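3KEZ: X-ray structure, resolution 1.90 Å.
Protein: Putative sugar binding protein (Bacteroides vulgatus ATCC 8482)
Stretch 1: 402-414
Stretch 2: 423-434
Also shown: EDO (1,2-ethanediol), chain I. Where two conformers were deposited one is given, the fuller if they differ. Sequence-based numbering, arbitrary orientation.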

# COMPACT_ATOMS: atom_id res chain seq x y z
N VAL A 402 3.97 -12.05 3.30
CA VAL A 402 4.31 -13.45 3.36
C VAL A 402 5.32 -13.80 2.24
O VAL A 402 6.43 -14.35 2.51
N ILE A 403 4.96 -13.44 1.02
CA ILE A 403 5.67 -13.91 -0.17
C ILE A 403 7.10 -13.34 -0.19
O ILE A 403 8.04 -14.05 -0.55
N ARG A 404 7.27 -12.09 0.23
CA ARG A 404 8.56 -11.40 0.14
C ARG A 404 9.60 -12.02 1.04
O ARG A 404 10.82 -11.85 0.85
N ASN A 405 9.10 -12.68 2.08
CA ASN A 405 9.94 -13.33 3.06
C ASN A 405 10.20 -14.80 2.76
O ASN A 405 10.72 -15.54 3.63
N GLY A 406 9.87 -15.25 1.56
CA GLY A 406 10.00 -16.67 1.21
C GLY A 406 9.13 -17.60 2.03
O GLY A 406 9.44 -18.80 2.20
N MSE A 407 8.01 -17.07 2.50
CA MSE A 407 7.07 -17.85 3.22
C MSE A 407 5.96 -18.30 2.28
O MSE A 407 5.79 -17.75 1.19
N THR A 408 5.24 -19.35 2.69
CA THR A 408 4.14 -19.90 1.89
C THR A 408 2.82 -19.30 2.40
O THR A 408 2.51 -19.40 3.59
N VAL A 409 2.04 -18.68 1.50
CA VAL A 409 0.65 -18.31 1.82
C VAL A 409 -0.17 -19.60 1.97
O VAL A 409 -0.21 -20.45 1.06
N LYS A 410 -0.80 -19.77 3.12
CA LYS A 410 -1.61 -20.99 3.37
C LYS A 410 -3.02 -20.57 3.80
O LYS A 410 -3.22 -20.13 4.91
N ARG A 411 -3.98 -20.63 2.87
CA ARG A 411 -5.39 -20.46 3.17
C ARG A 411 -5.89 -21.69 3.94
O ARG A 411 -5.59 -22.81 3.54
N ILE A 412 -6.58 -21.45 5.06
CA ILE A 412 -7.03 -22.52 5.97
C ILE A 412 -8.55 -22.65 5.88
O ILE A 412 -9.30 -21.69 6.11
N ASP A 413 -9.05 -23.81 5.52
CA ASP A 413 -10.50 -23.88 5.39
C ASP A 413 -11.11 -24.28 6.72
O ASP A 413 -11.44 -25.43 6.93
N VAL A 414 -11.17 -23.33 7.64
CA VAL A 414 -11.82 -23.53 8.93
C VAL A 414 -13.14 -22.77 8.90
O VAL A 414 -13.28 -21.79 8.17
N LYS A 423 -16.47 -18.90 3.55
CA LYS A 423 -15.74 -20.14 3.32
C LYS A 423 -14.89 -19.97 2.08
O LYS A 423 -15.27 -19.24 1.15
N HIS A 424 -13.74 -20.63 2.04
CA HIS A 424 -12.89 -20.55 0.86
C HIS A 424 -13.57 -21.19 -0.37
O HIS A 424 -14.38 -22.11 -0.26
N ASN A 425 -13.27 -20.66 -1.55
CA ASN A 425 -13.78 -21.24 -2.79
C ASN A 425 -12.77 -20.93 -3.88
O ASN A 425 -12.93 -20.00 -4.66
N THR A 426 -11.70 -21.70 -3.89
CA THR A 426 -10.58 -21.47 -4.77
C THR A 426 -9.81 -22.79 -4.99
O THR A 426 -9.76 -23.65 -4.11
N ALA A 427 -9.20 -22.92 -6.17
CA ALA A 427 -8.29 -24.01 -6.50
C ALA A 427 -6.95 -23.83 -5.81
O ALA A 427 -6.17 -24.77 -5.73
N TYR A 428 -6.67 -22.63 -5.32
CA TYR A 428 -5.32 -22.29 -4.83
C TYR A 428 -5.28 -21.96 -3.33
O TYR A 428 -5.56 -20.82 -2.92
N MSE A 429 -4.90 -22.96 -2.53
CA MSE A 429 -4.92 -22.86 -1.08
C MSE A 429 -3.53 -22.63 -0.44
O MSE A 429 -3.44 -22.04 0.63
N GLU A 430 -2.45 -23.04 -1.10
CA GLU A 430 -1.12 -22.84 -0.57
C GLU A 430 -0.24 -22.45 -1.72
O GLU A 430 -0.30 -23.09 -2.75
N TYR A 431 0.57 -21.41 -1.57
CA TYR A 431 1.48 -20.97 -2.65
C TYR A 431 2.57 -20.03 -2.09
O TYR A 431 2.41 -19.39 -1.06
N ASP A 432 3.68 -19.98 -2.82
CA ASP A 432 4.85 -19.24 -2.43
C ASP A 432 5.35 -18.49 -3.65
O ASP A 432 4.64 -18.43 -4.63
N TRP A 433 6.57 -17.96 -3.61
CA TRP A 433 7.09 -17.16 -4.73
C TRP A 433 7.41 -17.95 -6.00
O TRP A 433 7.85 -17.36 -6.99
N ASN A 434 7.12 -19.25 -6.00
CA ASN A 434 7.23 -20.05 -7.20
C ASN A 434 5.91 -20.11 -7.94
O ASN A 434 5.87 -20.64 -9.02

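Stretch 2 runs antiparallel to stretch 1, and the two bury 937 Å² between them. Lys423 is exposed and contributes little. His424 points toward stretch 1, with chi1 m. Its ring lies against Arg411: CB of Arg411 sits over one face, 3.9 Å from the His424 ring centroid, as a CH-pi contact. The backbone N of His424 donates to OD1 of Asp413 (3.2 Å), which the t rotamer of Asp413 brings near. A water links the His424 ring to the backbone of stretch 1. The water O lies 2.7 Å from His424 NE2 and accepts from Ile412 N at 3.0 Å.

Thr426 points toward stretch 1 with chi1 t. Thr426 OG1 accepts from Tyr428 N (3.1 Å), which ties the loop to itself. The end of the Tyr428 side chain leads away; Tyr428 O accepts from Arg411 NH1 at 2.9 Å. Arg411 is the residue of stretch 1 most covered by stretch 2. It points inward, extended as m then t and t, and its guanidinium reaches Thr426, Tyr428 and Tyr431.

Met429 is a selenomethionine with all three chi angles m. Its end comes nearer stretch 1, where Met429 CE lies 3.8 Å from Arg411 CB and 4.0 Å from Asp413 CB. Met429 O accepts from Arg411 N (2.7 Å).

Glu430 pairs with Lys410 across the two strands, and both side chains lie on the same face of the sheet. Glu430 CD is 3.7 Å from Lys410 CG. The charged ends are farther apart, with NZ of Lys410 4.5 Å from OE1 of Glu430, beyond a salt bridge.

Tyr431 and Val409 occupy the other face. Two backbone hydrogen bonds join them: Val409 N to Tyr431 O (2.7 Å) and Tyr431 N to Val409 O (2.9 Å). With chi1 p, the phenol packs on Val409, Tyr431 CZ to Val409 CG1 at 3.4 Å. Tyr431 OH lies over one face of the Arg411 guanidinium, 3.1 Å from Arg411 NE, but the angle is too poor for a hydrogen bond.

Asp432 has chi1 p. Asp432 CA meets Ile403 CD1 at 3.5 Å. Asp432 OD1 accepts from Asn434 N (2.8 Å), while Asp432 OD2 accepts from O1 of the ethanediol (2.6 Å).

Trp433, also p, lays its indole over Gly406, whose CA is 3.7 Å from the Trp433 six-membered ring centroid. Trp433 CB touches Ile403 CG2 (3.9 Å). A second water, through its O, donates to Ile403 O (3.0 Å) and Met407 O (2.6 Å), and accepts weakly from Trp433 N.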

# COMPACT_ATOMS: atom_id res chain seq x y z
CB VAL A 402 3.03 -14.31 3.20
CG1 VAL A 402 3.39 -15.79 3.25
CG2 VAL A 402 2.05 -13.97 4.33
CB ILE A 403 4.90 -13.56 -1.46
CG1 ILE A 403 3.61 -14.39 -1.60
CG2 ILE A 403 5.81 -13.74 -2.70
CD1 ILE A 403 3.80 -15.96 -1.71
CB ARG A 404 8.40 -9.91 0.47
CG ARG A 404 8.18 -9.54 1.94
CD ARG A 404 7.92 -8.04 2.04
NE ARG A 404 7.33 -7.62 3.31
CZ ARG A 404 7.99 -7.47 4.46
NH1 ARG A 404 9.26 -7.83 4.59
NH2 ARG A 404 7.31 -7.09 5.54
CB ASN A 405 9.35 -13.11 4.46
CG ASN A 405 9.55 -11.72 4.94
OD1 ASN A 405 10.68 -11.26 5.04
ND2 ASN A 405 8.46 -11.02 5.24
CB MSE A 407 6.54 -17.07 4.41
CG MSE A 407 7.60 -16.78 5.45
SE MSE A 407 6.94 -15.52 6.72
CE MSE A 407 8.36 -15.48 7.94
CB THR A 408 4.10 -21.43 2.01
OG1 THR A 408 5.40 -21.96 1.69
CG2 THR A 408 3.03 -22.07 1.08
CB VAL A 409 0.05 -17.37 0.76
CG1 VAL A 409 -1.46 -17.12 1.01
CG2 VAL A 409 0.89 -16.01 0.65
CB LYS A 410 -0.93 -21.86 4.44
CG LYS A 410 0.32 -22.56 3.89
CD LYS A 410 1.06 -23.38 4.91
CE LYS A 410 2.31 -24.04 4.33
NZ LYS A 410 2.91 -25.01 5.29
CB ARG A 411 -6.18 -20.28 1.87
CG ARG A 411 -5.86 -18.96 1.19
CD ARG A 411 -6.31 -18.93 -0.22
NE ARG A 411 -6.20 -17.59 -0.77
CZ ARG A 411 -6.47 -17.27 -2.03
NH1 ARG A 411 -6.84 -18.20 -2.94
NH2 ARG A 411 -6.38 -16.01 -2.38
CB ILE A 412 -6.65 -22.21 7.45
CG1 ILE A 412 -5.24 -21.60 7.56
CG2 ILE A 412 -6.74 -23.48 8.31
CD1 ILE A 412 -4.18 -22.41 6.93
CB ASP A 413 -10.96 -24.77 4.23
CG ASP A 413 -12.32 -24.32 3.64
OD1 ASP A 413 -12.73 -23.11 3.75
OD2 ASP A 413 -13.00 -25.20 3.09
CB VAL A 414 -10.96 -23.05 10.12
CG1 VAL A 414 -9.82 -24.00 10.35
CG2 VAL A 414 -10.43 -21.62 9.88
CB LYS A 423 -16.71 -21.34 3.17
CG LYS A 423 -17.60 -21.31 1.94
CD LYS A 423 -18.48 -22.62 1.84
CE LYS A 423 -17.63 -23.93 1.83
NZ LYS A 423 -18.36 -25.20 1.47
CB HIS A 424 -11.50 -21.12 1.12
CG HIS A 424 -10.64 -20.22 1.93
ND1 HIS A 424 -10.08 -19.06 1.42
CD2 HIS A 424 -10.28 -20.27 3.23
CE1 HIS A 424 -9.40 -18.45 2.37
NE2 HIS A 424 -9.49 -19.17 3.48
CB ASN A 425 -15.16 -20.66 -3.13
CG ASN A 425 -15.77 -21.30 -4.34
OD1 ASN A 425 -15.29 -22.33 -4.84
ND2 ASN A 425 -16.87 -20.72 -4.80
CB THR A 426 -9.68 -20.41 -4.15
OG1 THR A 426 -8.56 -20.16 -5.01
CG2 THR A 426 -9.19 -20.87 -2.80
CB ALA A 427 -8.07 -24.05 -7.98
CB TYR A 428 -4.75 -21.13 -5.66
CG TYR A 428 -4.70 -21.37 -7.15
CD1 TYR A 428 -3.83 -22.30 -7.71
CD2 TYR A 428 -5.55 -20.67 -8.02
CE1 TYR A 428 -3.79 -22.51 -9.07
CE2 TYR A 428 -5.52 -20.89 -9.39
CZ TYR A 428 -4.63 -21.81 -9.90
OH TYR A 428 -4.56 -22.02 -11.23
CB MSE A 429 -5.62 -24.06 -0.48
CG MSE A 429 -7.11 -24.20 -0.94
SE MSE A 429 -8.22 -22.88 -0.11
CE MSE A 429 -8.17 -23.50 1.72
CB GLU A 430 -0.57 -24.11 0.11
CG GLU A 430 -1.49 -24.71 1.22
CD GLU A 430 -0.78 -25.67 2.20
OE1 GLU A 430 0.28 -26.25 1.87
OE2 GLU A 430 -1.32 -25.86 3.32
CB TYR A 431 0.68 -20.29 -3.78
CG TYR A 431 -0.40 -19.35 -3.27
CD1 TYR A 431 -1.69 -19.82 -3.02
CD2 TYR A 431 -0.12 -18.00 -3.02
CE1 TYR A 431 -2.70 -18.95 -2.52
CE2 TYR A 431 -1.09 -17.14 -2.53
CZ TYR A 431 -2.40 -17.63 -2.26
OH TYR A 431 -3.39 -16.78 -1.77
CB ASP A 432 5.91 -20.19 -1.87
CG ASP A 432 6.30 -21.30 -2.83
OD1 ASP A 432 6.25 -21.14 -4.09
OD2 ASP A 432 6.69 -22.36 -2.31
CB TRP A 433 8.27 -16.29 -4.27
CG TRP A 433 9.51 -17.03 -3.75
CD1 TRP A 433 9.93 -18.30 -4.08
CD2 TRP A 433 10.50 -16.49 -2.88
NE1 TRP A 433 11.11 -18.60 -3.42
CE2 TRP A 433 11.47 -17.50 -2.68
CE3 TRP A 433 10.64 -15.27 -2.23
CZ2 TRP A 433 12.57 -17.29 -1.87
CZ3 TRP A 433 11.74 -15.06 -1.44
CH2 TRP A 433 12.68 -16.06 -1.25
CB ASN A 434 7.75 -21.45 -6.90
CG ASN A 434 9.15 -21.43 -6.33
OD1 ASN A 434 10.07 -20.97 -6.99
ND2 ASN A 434 9.32 -21.88 -5.08
C1 EDO I . 8.25 -24.86 -4.14
O1 EDO I . 7.06 -24.07 -4.27
C2 EDO I . 7.91 -26.06 -3.29
O2 EDO I . 7.07 -26.92 -4.05
O HOH W 1 7.41 -16.99 -0.76
O HOH W 2 -7.52 -18.56 5.18